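Local coordinates for protein glycoside hydrolase family 5 (Aspergillus oryzae, PDB 6LA0) that hydrolyses glycosidic bonds as a secreted family 5 rutinosidase, and may also act as an exo-1,3-beta-glucanase, at residues Glu10-Trp14 and Thr15-Ala19; Gln245-Ser248 and Asn249-Pro252; Asn354-Tyr357 and Phe358-Gly362; Ala300-Leu304 and Tyr305-Phe309. One frame throughout, in Å; residues are numbered along the deposited sequence.

How the contacts relate
All four contacts are local turns or caps on a TIM barrel. Along the sequence they run contact 1, contact 2, contact 4, contact 3. Contact 1 leads into strand 19-23; contact 2 closes helix 244-248 before strand 257-265, its centre about 21 Å from that of contact 1. Contact 4 finishes strand 294-303, and contact 3 spans the last helix, 355-360, and its C-terminal end. Contacts 3 and 4 have centres about 16 Å apart and touch through F358 and I301; contacts 2 and 3 lie about 38 Å apart on opposite sides of the chain's centre. Contacts 1 and 2 thus precede strands, whereas contact 4 lies at a strand's C-terminal end, where family 5 enzymes as a rule have their active site.

Contact 1. Residues Glu10-Trp14 and Thr15-Ala19; sequences EYVNW and TTFKA. With NAG (2-acetamido-2-deoxy-beta-D-glucopyranose), chain C.
F17 sends its ring edge onto the six-membered ring of W14 in a T-shaped pair: the planes meet at 87° and the centroids are 5.1 Å apart. The touching atom is F17 CD2, which sits toward the rim of the indole face, 3.6 Å from W14 CZ3. V12 covers one face of the phenylalanine, its CG2 lying 3.9 Å from the F17 ring centroid and only 9° off the ring normal, a CH-pi contact. F17 CG is anti to the backbone N (chi1 -178°), a setting that carries the ring back over V12 and beside W14. What brings these residues together is a tight reversal at N13. N13 O accepts from T16 N at 3.0 Å, closing a beta turn, and from F17 N at 2.8 Å. N13 OD1 is gripped twice by T15: the backbone N at 3.0 Å makes an Asx turn, and T15 OG1 reaches it at 2.8 Å from above the carbonyl plane. N13, W14 and T15 form an N-glycosylation sequon, and N13 ND2 is bonded to C1 of an N-acetylglucosamine at 1.4 Å. The sugar points outward while W14 turns inward, where its NE1 bonds T185. W14 also meets P234 and F295, and F17 meets H128, so the turn packs against the starts of several barrel strands just before strand 19-23.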
loop_
_atom_site.group_PDB
_atom_site.type_symbol
_atom_site.label_atom_id
_atom_site.label_comp_id
_atom_site.label_asym_id
_atom_site.label_seq_id
_atom_site.Cartn_x
_atom_site.Cartn_y
_atom_site.Cartn_z
ATOM N N GLU A 10 6.928 15.050 -17.471
ATOM C CA GLU A 10 7.800 13.926 -17.809
ATOM C C GLU A 10 7.370 12.622 -17.161
ATOM O O GLU A 10 6.874 12.624 -16.038
ATOM C CB GLU A 10 9.233 14.223 -17.384
ATOM C CG GLU A 10 10.257 13.662 -18.324
ATOM C CD GLU A 10 10.309 14.511 -19.591
ATOM O OE1 GLU A 10 11.360 15.139 -19.833
ATOM O OE2 GLU A 10 9.313 14.545 -20.353
ATOM N N TYR A 11 7.588 11.499 -17.840
ATOM C CA TYR A 11 7.349 10.218 -17.191
ATOM C C TYR A 11 8.458 9.917 -16.191
ATOM O O TYR A 11 9.606 10.333 -16.355
ATOM C CB TYR A 11 7.248 9.093 -18.213
ATOM C CG TYR A 11 5.940 9.065 -18.951
ATOM C CD1 TYR A 11 5.792 9.753 -20.145
ATOM C CD2 TYR A 11 4.850 8.347 -18.461
ATOM C CE1 TYR A 11 4.596 9.730 -20.841
ATOM C CE2 TYR A 11 3.640 8.313 -19.158
ATOM C CZ TYR A 11 3.529 9.009 -20.348
ATOM O OH TYR A 11 2.354 8.999 -21.054
ATOM N N VAL A 12 8.091 9.202 -15.136
ATOM C CA VAL A 12 9.002 8.913 -14.036
ATOM C C VAL A 12 9.866 7.710 -14.396
ATOM O O VAL A 12 9.371 6.692 -14.892
ATOM C CB VAL A 12 8.202 8.666 -12.745
ATOM C CG1 VAL A 12 8.979 7.804 -11.802
ATOM C CG2 VAL A 12 7.807 9.997 -12.085
ATOM N N ASN A 13 11.164 7.815 -14.125
ATOM C CA ASN A 13 12.090 6.698 -14.263
ATOM C C ASN A 13 12.569 6.325 -12.869
ATOM O O ASN A 13 13.315 7.083 -12.244
ATOM C CB ASN A 13 13.260 7.070 -15.161
ATOM C CG ASN A 13 14.153 5.896 -15.460
ATOM O OD1 ASN A 13 14.565 5.155 -14.566
ATOM N ND2 ASN A 13 14.458 5.716 -16.730
ATOM N N TRP A 14 12.142 5.161 -12.386
ATOM C CA TRP A 14 12.344 4.848 -10.983
ATOM C C TRP A 14 13.789 4.503 -10.657
ATOM O O TRP A 14 14.118 4.380 -9.475
ATOM C CB TRP A 14 11.416 3.700 -10.571
ATOM C CG TRP A 14 10.012 4.155 -10.170
ATOM C CD1 TRP A 14 8.855 3.996 -10.903
ATOM C CD2 TRP A 14 9.619 4.810 -8.946
ATOM N NE1 TRP A 14 7.779 4.526 -10.214
ATOM C CE2 TRP A 14 8.218 5.027 -9.014
ATOM C CE3 TRP A 14 10.311 5.243 -7.810
ATOM C CZ2 TRP A 14 7.505 5.653 -7.981
ATOM C CZ3 TRP A 14 9.600 5.864 -6.790
ATOM C CH2 TRP A 14 8.217 6.056 -6.880
ATOM N N THR A 15 14.661 4.329 -11.656
ATOM C CA THR A 15 16.077 4.154 -11.323
ATOM C C THR A 15 16.739 5.458 -10.893
ATOM O O THR A 15 17.834 5.417 -10.317
ATOM C CB THR A 15 16.864 3.556 -12.504
ATOM O OG1 THR A 15 17.103 4.570 -13.483
ATOM C CG2 THR A 15 16.113 2.389 -13.138
ATOM N N THR A 16 16.122 6.607 -11.183
ATOM C CA THR A 16 16.627 7.928 -10.809
ATOM C C THR A 16 15.657 8.733 -9.949
ATOM O O THR A 16 16.098 9.531 -9.118
ATOM C CB THR A 16 16.971 8.746 -12.072
ATOM O OG1 THR A 16 15.809 8.879 -12.905
ATOM C CG2 THR A 16 18.070 8.055 -12.882
ATOM N N PHE A 17 14.355 8.538 -10.120
ATOM C CA PHE A 17 13.353 9.251 -9.338
ATOM C C PHE A 17 13.364 8.793 -7.878
ATOM O O PHE A 17 13.492 7.604 -7.587
ATOM C CB PHE A 17 11.980 9.004 -9.970
ATOM C CG PHE A 17 10.838 9.715 -9.299
ATOM C CD1 PHE A 17 10.608 11.066 -9.519
ATOM C CD2 PHE A 17 9.959 9.017 -8.487
ATOM C CE1 PHE A 17 9.521 11.722 -8.921
ATOM C CE2 PHE A 17 8.869 9.669 -7.884
ATOM C CZ PHE A 17 8.662 11.023 -8.102
ATOM N N LYS A 18 13.228 9.751 -6.957
ATOM C CA LYS A 18 13.059 9.463 -5.539
ATOM C C LYS A 18 11.916 10.307 -4.979
ATOM O O LYS A 18 11.710 11.442 -5.409
ATOM C CB LYS A 18 14.346 9.754 -4.747
ATOM C CG LYS A 18 15.585 8.981 -5.225
ATOM C CD LYS A 18 16.803 9.350 -4.357
ATOM C CE LYS A 18 17.589 8.125 -3.902
ATOM N NZ LYS A 18 18.800 8.484 -3.097
ATOM N N ALA A 19 11.202 9.775 -3.988
ATOM C CA ALA A 19 10.128 10.557 -3.386
ATOM C C ALA A 19 9.851 10.071 -1.967
ATOM O O ALA A 19 10.081 8.904 -1.635
ATOM C CB ALA A 19 8.849 10.495 -4.230
HETATM C C1 NAG C . 15.296 4.624 -17.111
HETATM C C2 NAG C . 14.984 4.222 -18.545
HETATM C C3 NAG C . 15.838 3.026 -18.949
HETATM C C4 NAG C . 17.313 3.328 -18.714
HETATM C C5 NAG C . 17.522 3.779 -17.269
HETATM C C6 NAG C . 18.944 4.186 -16.968
HETATM C C7 NAG C . 12.883 4.199 -19.823
HETATM C C8 NAG C . 11.428 3.821 -19.815
HETATM N N2 NAG C . 13.568 3.924 -18.706
HETATM O O3 NAG C . 15.607 2.693 -20.314
HETATM O O4 NAG C . 18.087 2.161 -18.960
HETATM O O5 NAG C . 16.691 4.916 -16.986
HETATM O O6 NAG C . 19.396 5.188 -17.867
HETATM O O7 NAG C . 13.412 4.728 -20.798
#

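Contact 2. Residues Gln245-Ser248 and Asn249-Pro252; sequences QYWS and NQLP
N249 follows S248 at the point where the helical chain breaks up. N249 OD1 is linked to the backbone through a water that donates to both ends, 2.7 Å from that water to Q245 O and a long 3.3 Å from it to N249 OD1. The polar end of S248 looks elsewhere: its OG bonds D289.

Q250 carries most of the polar work. Its backbone N bonds W247 O at 3.1 Å, with the donor standing well above the carbonyl plane; together with the backbone angles of S248 and N249, this describes a type I beta turn. Q250 CG lies anti to the carbonyl carbon and beside the backbone N, which directs the side chain back over the helix end, and the extended chain beyond CG gives NE2 the length to meet Y246 O at 3.1 Å. That bond is almost straight, 170° at the hydrogen, and the acceptor lies in the plane of the amide. The amide is 16° from parallel to the W247 ring but 61° from the plane of the Y246 ring, and NE2 stays 3.9 Å from Y246 CE1.

L251 CD1 passes 3.5 Å from W247 O and touches W247 CB more loosely, at 4.3 Å. K291 gathers S248 O and L251 O, so that two carbonyl oxygens only 3.4 Å apart share one cationic donor. Q250 rests on L216 of helix 209-229. The whole is the end of a short, weakly bonded helix, followed by a type I turn, in the beta-alpha-beta crossover of the TIM barrel from strand 235-237 to strand 257-265.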
loop_
_atom_site.group_PDB
_atom_site.type_symbol
_atom_site.label_atom_id
_atom_site.label_comp_id
_atom_site.label_asym_id
_atom_site.label_seq_id
_atom_site.Cartn_x
_atom_site.Cartn_y
_atom_site.Cartn_z
ATOM N N GLN A 245 16.165 -9.724 -5.228
ATOM C CA GLN A 245 17.018 -10.663 -5.954
ATOM C C GLN A 245 16.320 -11.987 -6.268
ATOM O O GLN A 245 16.740 -12.690 -7.199
ATOM C CB GLN A 245 18.304 -10.923 -5.161
ATOM C CG GLN A 245 19.222 -9.719 -5.126
ATOM C CD GLN A 245 19.027 -8.876 -3.878
ATOM O OE1 GLN A 245 17.893 -8.652 -3.423
ATOM N NE2 GLN A 245 20.129 -8.397 -3.319
ATOM N N TYR A 246 15.274 -12.343 -5.513
ATOM C CA TYR A 246 14.521 -13.565 -5.778
ATOM C C TYR A 246 13.782 -13.491 -7.107
ATOM O O TYR A 246 13.588 -14.520 -7.762
ATOM C CB TYR A 246 13.525 -13.826 -4.633
ATOM C CG TYR A 246 12.606 -15.024 -4.834
ATOM C CD1 TYR A 246 11.420 -14.903 -5.563
ATOM C CD2 TYR A 246 12.919 -16.275 -4.296
ATOM C CE1 TYR A 246 10.571 -15.994 -5.760
ATOM C CE2 TYR A 246 12.073 -17.372 -4.484
ATOM C CZ TYR A 246 10.898 -17.218 -5.212
ATOM O OH TYR A 246 10.044 -18.284 -5.413
ATOM N N TRP A 247 13.358 -12.294 -7.515
ATOM C CA TRP A 247 12.544 -12.121 -8.712
ATOM C C TRP A 247 13.332 -11.621 -9.908
ATOM O O TRP A 247 12.869 -11.763 -11.049
ATOM C CB TRP A 247 11.405 -11.117 -8.455
ATOM C CG TRP A 247 10.458 -11.505 -7.353
ATOM C CD1 TRP A 247 10.426 -11.001 -6.079
ATOM C CD2 TRP A 247 9.383 -12.456 -7.433
ATOM N NE1 TRP A 247 9.423 -11.598 -5.359
ATOM C CE2 TRP A 247 8.761 -12.489 -6.165
ATOM C CE3 TRP A 247 8.894 -13.288 -8.447
ATOM C CZ2 TRP A 247 7.674 -13.322 -5.887
ATOM C CZ3 TRP A 247 7.814 -14.111 -8.171
ATOM C CH2 TRP A 247 7.214 -14.120 -6.899
ATOM N N SER A 248 14.497 -11.024 -9.674
ATOM C CA SER A 248 15.096 -10.191 -10.706
ATOM C C SER A 248 15.584 -11.007 -11.896
ATOM O O SER A 248 15.608 -10.499 -13.023
ATOM C CB SER A 248 16.234 -9.370 -10.105
ATOM O OG SER A 248 17.350 -10.179 -9.815
ATOM N N ASN A 249 15.952 -12.263 -11.698
ATOM C CA ASN A 249 16.446 -13.028 -12.833
ATOM C C ASN A 249 15.351 -13.816 -13.530
ATOM O O ASN A 249 15.639 -14.525 -14.498
ATOM C CB ASN A 249 17.587 -13.948 -12.402
ATOM C CG ASN A 249 18.883 -13.187 -12.223
ATOM O OD1 ASN A 249 19.348 -12.975 -11.096
ATOM N ND2 ASN A 249 19.448 -12.721 -13.332
ATOM N N GLN A 250 14.101 -13.672 -13.093
ATOM C CA GLN A 250 12.956 -14.237 -13.793
ATOM C C GLN A 250 12.274 -13.224 -14.703
ATOM O O GLN A 250 11.232 -13.541 -15.287
ATOM C CB GLN A 250 11.947 -14.799 -12.782
ATOM C CG GLN A 250 12.592 -15.474 -11.557
ATOM C CD GLN A 250 11.615 -16.356 -10.781
ATOM O OE1 GLN A 250 10.829 -17.098 -11.376
ATOM N NE2 GLN A 250 11.660 -16.274 -9.451
ATOM N N LEU A 251 12.836 -12.022 -14.851
ATOM C CA LEU A 251 12.183 -10.966 -15.609
ATOM C C LEU A 251 13.154 -10.259 -16.543
ATOM O O LEU A 251 14.286 -9.949 -16.141
ATOM C CB LEU A 251 11.557 -9.935 -14.658
ATOM C CG LEU A 251 10.447 -10.480 -13.760
ATOM C CD1 LEU A 251 10.413 -9.715 -12.448
ATOM C CD2 LEU A 251 9.088 -10.425 -14.498
ATOM N N PRO A 252 12.739 -9.973 -17.780
ATOM C CA PRO A 252 13.622 -9.255 -18.710
ATOM C C PRO A 252 14.042 -7.894 -18.170
ATOM O O PRO A 252 13.250 -7.180 -17.545
ATOM C CB PRO A 252 12.769 -9.112 -19.982
ATOM C CG PRO A 252 11.668 -10.119 -19.852
ATOM C CD PRO A 252 11.431 -10.314 -18.389
HETATM O O HOH W 1 19.188 -13.661 -7.913
#

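Contact 3. Residues Asn354-Tyr357 and Phe358-Gly362; sequences NFEY and FIDHG
Y357 and H361 stack their rings one turn apart, offset from each other, with planes 20° apart and centroids at 3.8 Å. H361 CD2 sits over the centre of the tyrosine ring, while Y357 CE2 lies toward the rim of the imidazole and comes within 3.1 Å of H361 NE2, a tight approach. Y357 CG is anti to the backbone N (chi1 -179°), which leaves the ring projecting from the helix, and H361 folds its imidazole back over it. The second aromatic pair is an offset edge-to-face one: F358 presents its edge to the face of F355, planes at 76°, with F355 CD1 3.6 Å from F358 CD2. I359 CG1 lies 3.9 Å from F355 CE2, and Y332 adjoins both F355 and F358.

Backbone bonds run from I359 N to F355 O and from D360 N to E356 O, the latter at 2.9 Å, with a more bent one from H361 N to Y357 O. The helix then ends in a Schellman motif, with G362 at positive phi as the C-prime residue and its N bonded to I359 O.

Charge forms the remaining group. E356 OE2 and D360 OD2 lie 4.2 Å apart, and their mutual repulsion is probably eased by K79, whose NZ makes salt bridges to E356 OE2 and to the other carboxylate oxygen of the aspartate, D360 OD1. This lysine belongs to helix 74-81, on which I359 also rests.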
loop_
_atom_site.group_PDB
_atom_site.type_symbol
_atom_site.label_atom_id
_atom_site.label_comp_id
_atom_site.label_asym_id
_atom_site.label_seq_id
_atom_site.Cartn_x
_atom_site.Cartn_y
_atom_site.Cartn_z
ATOM N N ASN A 354 0.138 7.311 13.123
ATOM C CA ASN A 354 -0.621 8.469 12.666
ATOM C C ASN A 354 0.394 9.481 12.154
ATOM O O ASN A 354 1.041 10.175 12.938
ATOM C CB ASN A 354 -1.474 9.000 13.819
ATOM C CG ASN A 354 -2.338 10.186 13.434
ATOM O OD1 ASN A 354 -2.747 10.326 12.280
ATOM N ND2 ASN A 354 -2.625 11.049 14.410
ATOM N N PHE A 355 0.569 9.543 10.830
ATOM C CA PHE A 355 1.555 10.465 10.274
ATOM C C PHE A 355 1.161 11.921 10.504
ATOM O O PHE A 355 2.036 12.791 10.567
ATOM C CB PHE A 355 1.765 10.185 8.777
ATOM C CG PHE A 355 3.033 10.767 8.230
ATOM C CD1 PHE A 355 4.245 10.138 8.441
ATOM C CD2 PHE A 355 3.017 11.964 7.532
ATOM C CE1 PHE A 355 5.423 10.682 7.943
ATOM C CE2 PHE A 355 4.184 12.513 7.031
ATOM C CZ PHE A 355 5.389 11.870 7.233
ATOM N N GLU A 356 -0.140 12.208 10.639
ATOM C CA GLU A 356 -0.578 13.592 10.830
ATOM C C GLU A 356 -0.014 14.193 12.117
ATOM O O GLU A 356 0.256 15.399 12.183
ATOM C CB GLU A 356 -2.107 13.665 10.847
ATOM C CG GLU A 356 -2.647 15.067 11.107
ATOM C CD GLU A 356 -4.160 15.145 10.993
ATOM O OE1 GLU A 356 -4.863 14.214 11.461
ATOM O OE2 GLU A 356 -4.641 16.150 10.432
ATOM N N TYR A 357 0.126 13.376 13.160
ATOM C CA TYR A 357 0.675 13.878 14.416
ATOM C C TYR A 357 2.126 14.320 14.247
ATOM O O TYR A 357 2.531 15.358 14.789
ATOM C CB TYR A 357 0.538 12.808 15.496
ATOM C CG TYR A 357 1.061 13.244 16.847
ATOM C CD1 TYR A 357 2.409 13.116 17.165
ATOM C CD2 TYR A 357 0.210 13.783 17.803
ATOM C CE1 TYR A 357 2.895 13.515 18.385
ATOM C CE2 TYR A 357 0.701 14.182 19.050
ATOM C CZ TYR A 357 2.040 14.046 19.325
ATOM O OH TYR A 357 2.538 14.437 20.562
ATOM N N PHE A 358 2.923 13.549 13.493
ATOM C CA PHE A 358 4.305 13.951 13.225
ATOM C C PHE A 358 4.350 15.308 12.530
ATOM O O PHE A 358 5.188 16.158 12.854
ATOM C CB PHE A 358 5.021 12.924 12.342
ATOM C CG PHE A 358 4.970 11.511 12.844
ATOM C CD1 PHE A 358 4.797 11.226 14.185
ATOM C CD2 PHE A 358 5.119 10.453 11.947
ATOM C CE1 PHE A 358 4.772 9.912 14.638
ATOM C CE2 PHE A 358 5.081 9.139 12.383
ATOM C CZ PHE A 358 4.904 8.867 13.732
ATOM N N ILE A 359 3.457 15.519 11.555
ATOM C CA ILE A 359 3.384 16.803 10.862
ATOM C C ILE A 359 2.988 17.906 11.831
ATOM O O ILE A 359 3.578 18.994 11.837
ATOM C CB ILE A 359 2.377 16.725 9.698
ATOM C CG1 ILE A 359 2.927 15.907 8.515
ATOM C CG2 ILE A 359 1.962 18.133 9.250
ATOM C CD1 ILE A 359 1.915 15.809 7.378
ATOM N N ASP A 360 1.938 17.660 12.628
ATOM C CA ASP A 360 1.378 18.705 13.483
ATOM C C ASP A 360 2.328 19.119 14.604
ATOM O O ASP A 360 2.231 20.244 15.100
ATOM C CB ASP A 360 0.053 18.242 14.095
ATOM C CG ASP A 360 -1.104 18.283 13.117
ATOM O OD1 ASP A 360 -0.994 18.935 12.050
ATOM O OD2 ASP A 360 -2.136 17.655 13.428
ATOM N N HIS A 361 3.257 18.259 15.003
ATOM C CA HIS A 361 4.165 18.591 16.091
ATOM C C HIS A 361 5.583 18.852 15.598
ATOM O O HIS A 361 6.530 18.808 16.385
ATOM C CB HIS A 361 4.098 17.496 17.156
ATOM C CG HIS A 361 2.753 17.423 17.816
ATOM N ND1 HIS A 361 2.517 17.887 19.094
ATOM C CD2 HIS A 361 1.553 17.014 17.339
ATOM C CE1 HIS A 361 1.238 17.732 19.388
ATOM N NE2 HIS A 361 0.631 17.202 18.340
ATOM N N GLY A 362 5.732 19.143 14.305
ATOM C CA GLY A 362 6.968 19.657 13.750
ATOM C C GLY A 362 8.060 18.649 13.484
ATOM O O GLY A 362 9.224 19.041 13.356
#

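Contact 4. Residues Ala300-Leu304 and Tyr305-Phe309; sequences AIQTL and YQNSF
N307 OD1 is gripped by two donors. T303 N approaches at 3.0 Å, in the carbonyl plane and on a lone pair, with 165° at the hydrogen, and a water gives a second proton over 3.0 Å to N307 OD1. That water also donates to I301 O at 2.8 Å, tying the asparagine to the strand two residues further back. The other branch of the same amide, N307 ND2, donates to T303 O at 2.9 Å, and it has a further acceptor in N344 O. One flat side chain therefore reads both polar backbone atoms of T303, much as a neighbouring strand would, and the opposed bonds fix its rotation.

T303 completes the turn with its hydroxyl: OG1, held between the backbone N and the carbonyl carbon (chi1 59°), donates to Y305 O at 2.7 Å. Q302 CG passes 3.5 Å from N307 OD1, while its own amide is engaged by W353 and Q349.

L304 lies alongside Y305, the two side chains pointing the same way. L304 CG stands over the centre of the tyrosine ring, 3.9 Å from its centroid, in a CH-pi contact. Y305 touches N269 and an N-acetylglucosamine. The arrangement is a loop, its N307 amide paired with both backbone polar atoms of T303, leaving the C-terminal end of strand 294-303, the seventh of the TIM barrel, the end at which family 5 glycosidases as a rule place their active site.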
loop_
_atom_site.group_PDB
_atom_site.type_symbol
_atom_site.label_atom_id
_atom_site.label_comp_id
_atom_site.label_asym_id
_atom_site.label_seq_id
_atom_site.Cartn_x
_atom_site.Cartn_y
_atom_site.Cartn_z
ATOM N N ALA A 300 6.388 1.577 9.300
ATOM C CA ALA A 300 5.921 2.303 10.488
ATOM C C ALA A 300 6.880 2.040 11.645
ATOM O O ALA A 300 7.652 1.078 11.617
ATOM C CB ALA A 300 4.496 1.902 10.882
ATOM N N ILE A 301 6.788 2.873 12.694
ATOM C CA ILE A 301 7.804 2.879 13.753
ATOM C C ILE A 301 7.389 2.134 15.022
ATOM O O ILE A 301 8.172 2.122 15.981
ATOM C CB ILE A 301 8.241 4.311 14.145
ATOM C CG1 ILE A 301 7.058 5.127 14.694
ATOM C CG2 ILE A 301 8.948 4.999 12.972
ATOM C CD1 ILE A 301 7.459 6.296 15.599
ATOM N N GLN A 302 6.210 1.516 15.081
ATOM C CA GLN A 302 5.875 0.781 16.300
ATOM C C GLN A 302 6.746 -0.458 16.404
ATOM O O GLN A 302 6.895 -1.199 15.430
ATOM C CB GLN A 302 4.406 0.362 16.347
ATOM C CG GLN A 302 4.080 -0.324 17.670
ATOM C CD GLN A 302 2.869 -1.224 17.641
ATOM O OE1 GLN A 302 1.910 -1.002 16.882
ATOM N NE2 GLN A 302 2.894 -2.256 18.480
ATOM N N THR A 303 7.330 -0.683 17.582
ATOM C CA THR A 303 8.144 -1.865 17.820
ATOM C C THR A 303 7.373 -2.822 18.717
ATOM O O THR A 303 6.382 -2.449 19.348
ATOM C CB THR A 303 9.491 -1.487 18.450
ATOM O OG1 THR A 303 9.258 -0.808 19.692
ATOM C CG2 THR A 303 10.257 -0.563 17.512
ATOM N N LEU A 304 7.810 -4.080 18.750
ATOM C CA LEU A 304 7.108 -5.027 19.606
ATOM C C LEU A 304 7.230 -4.634 21.076
ATOM O O LEU A 304 6.241 -4.690 21.819
ATOM C CB LEU A 304 7.622 -6.444 19.379
ATOM C CG LEU A 304 7.007 -7.528 20.264
ATOM C CD1 LEU A 304 5.497 -7.598 20.056
ATOM C CD2 LEU A 304 7.652 -8.868 19.965
ATOM N N TYR A 305 8.419 -4.190 21.506
ATOM C CA TYR A 305 8.691 -3.893 22.915
ATOM C C TYR A 305 9.052 -2.428 23.149
ATOM O O TYR A 305 9.558 -1.740 22.258
ATOM C CB TYR A 305 9.831 -4.771 23.452
ATOM C CG TYR A 305 9.541 -6.249 23.422
ATOM C CD1 TYR A 305 8.501 -6.783 24.167
ATOM C CD2 TYR A 305 10.299 -7.109 22.634
ATOM C CE1 TYR A 305 8.229 -8.136 24.139
ATOM C CE2 TYR A 305 10.032 -8.466 22.604
ATOM C CZ TYR A 305 8.998 -8.968 23.362
ATOM O OH TYR A 305 8.717 -10.313 23.343
ATOM N N GLN A 306 8.746 -1.953 24.364
ATOM C CA GLN A 306 9.249 -0.692 24.916
ATOM C C GLN A 306 9.089 0.490 23.957
ATOM O O GLN A 306 10.052 1.166 23.596
ATOM C CB GLN A 306 10.710 -0.850 25.339
ATOM C CG GLN A 306 10.870 -1.714 26.562
ATOM C CD GLN A 306 12.299 -1.779 27.027
ATOM O OE1 GLN A 306 12.776 -0.881 27.725
ATOM N NE2 GLN A 306 12.999 -2.843 26.640
ATOM N N ASN A 307 7.839 0.762 23.579
ATOM C CA ASN A 307 7.576 1.908 22.721
ATOM C C ASN A 307 7.694 3.210 23.503
ATOM O O ASN A 307 7.237 3.307 24.646
ATOM C CB ASN A 307 6.185 1.805 22.107
ATOM C CG ASN A 307 6.118 0.776 20.999
ATOM O OD1 ASN A 307 6.510 1.043 19.856
ATOM N ND2 ASN A 307 5.635 -0.417 21.335
ATOM N N SER A 308 8.261 4.232 22.857
ATOM C CA SER A 308 8.579 5.487 23.533
ATOM C C SER A 308 8.002 6.665 22.761
ATOM O O SER A 308 8.339 6.859 21.587
ATOM C CB SER A 308 10.102 5.638 23.676
ATOM O OG SER A 308 10.456 7.007 23.686
ATOM N N PHE A 309 7.144 7.452 23.423
ATOM C CA PHE A 309 6.684 8.720 22.856
ATOM C C PHE A 309 7.863 9.608 22.450
ATOM O O PHE A 309 7.879 10.193 21.359
ATOM C CB PHE A 309 5.831 9.505 23.868
ATOM C CG PHE A 309 4.513 8.885 24.251
ATOM C CD1 PHE A 309 3.680 8.290 23.313
ATOM C CD2 PHE A 309 4.051 9.004 25.574
ATOM C CE1 PHE A 309 2.429 7.772 23.693
ATOM C CE2 PHE A 309 2.821 8.487 25.952
ATOM C CZ PHE A 309 2.008 7.869 25.007
HETATM O O HOH W 2 8.248 3.096 18.588
#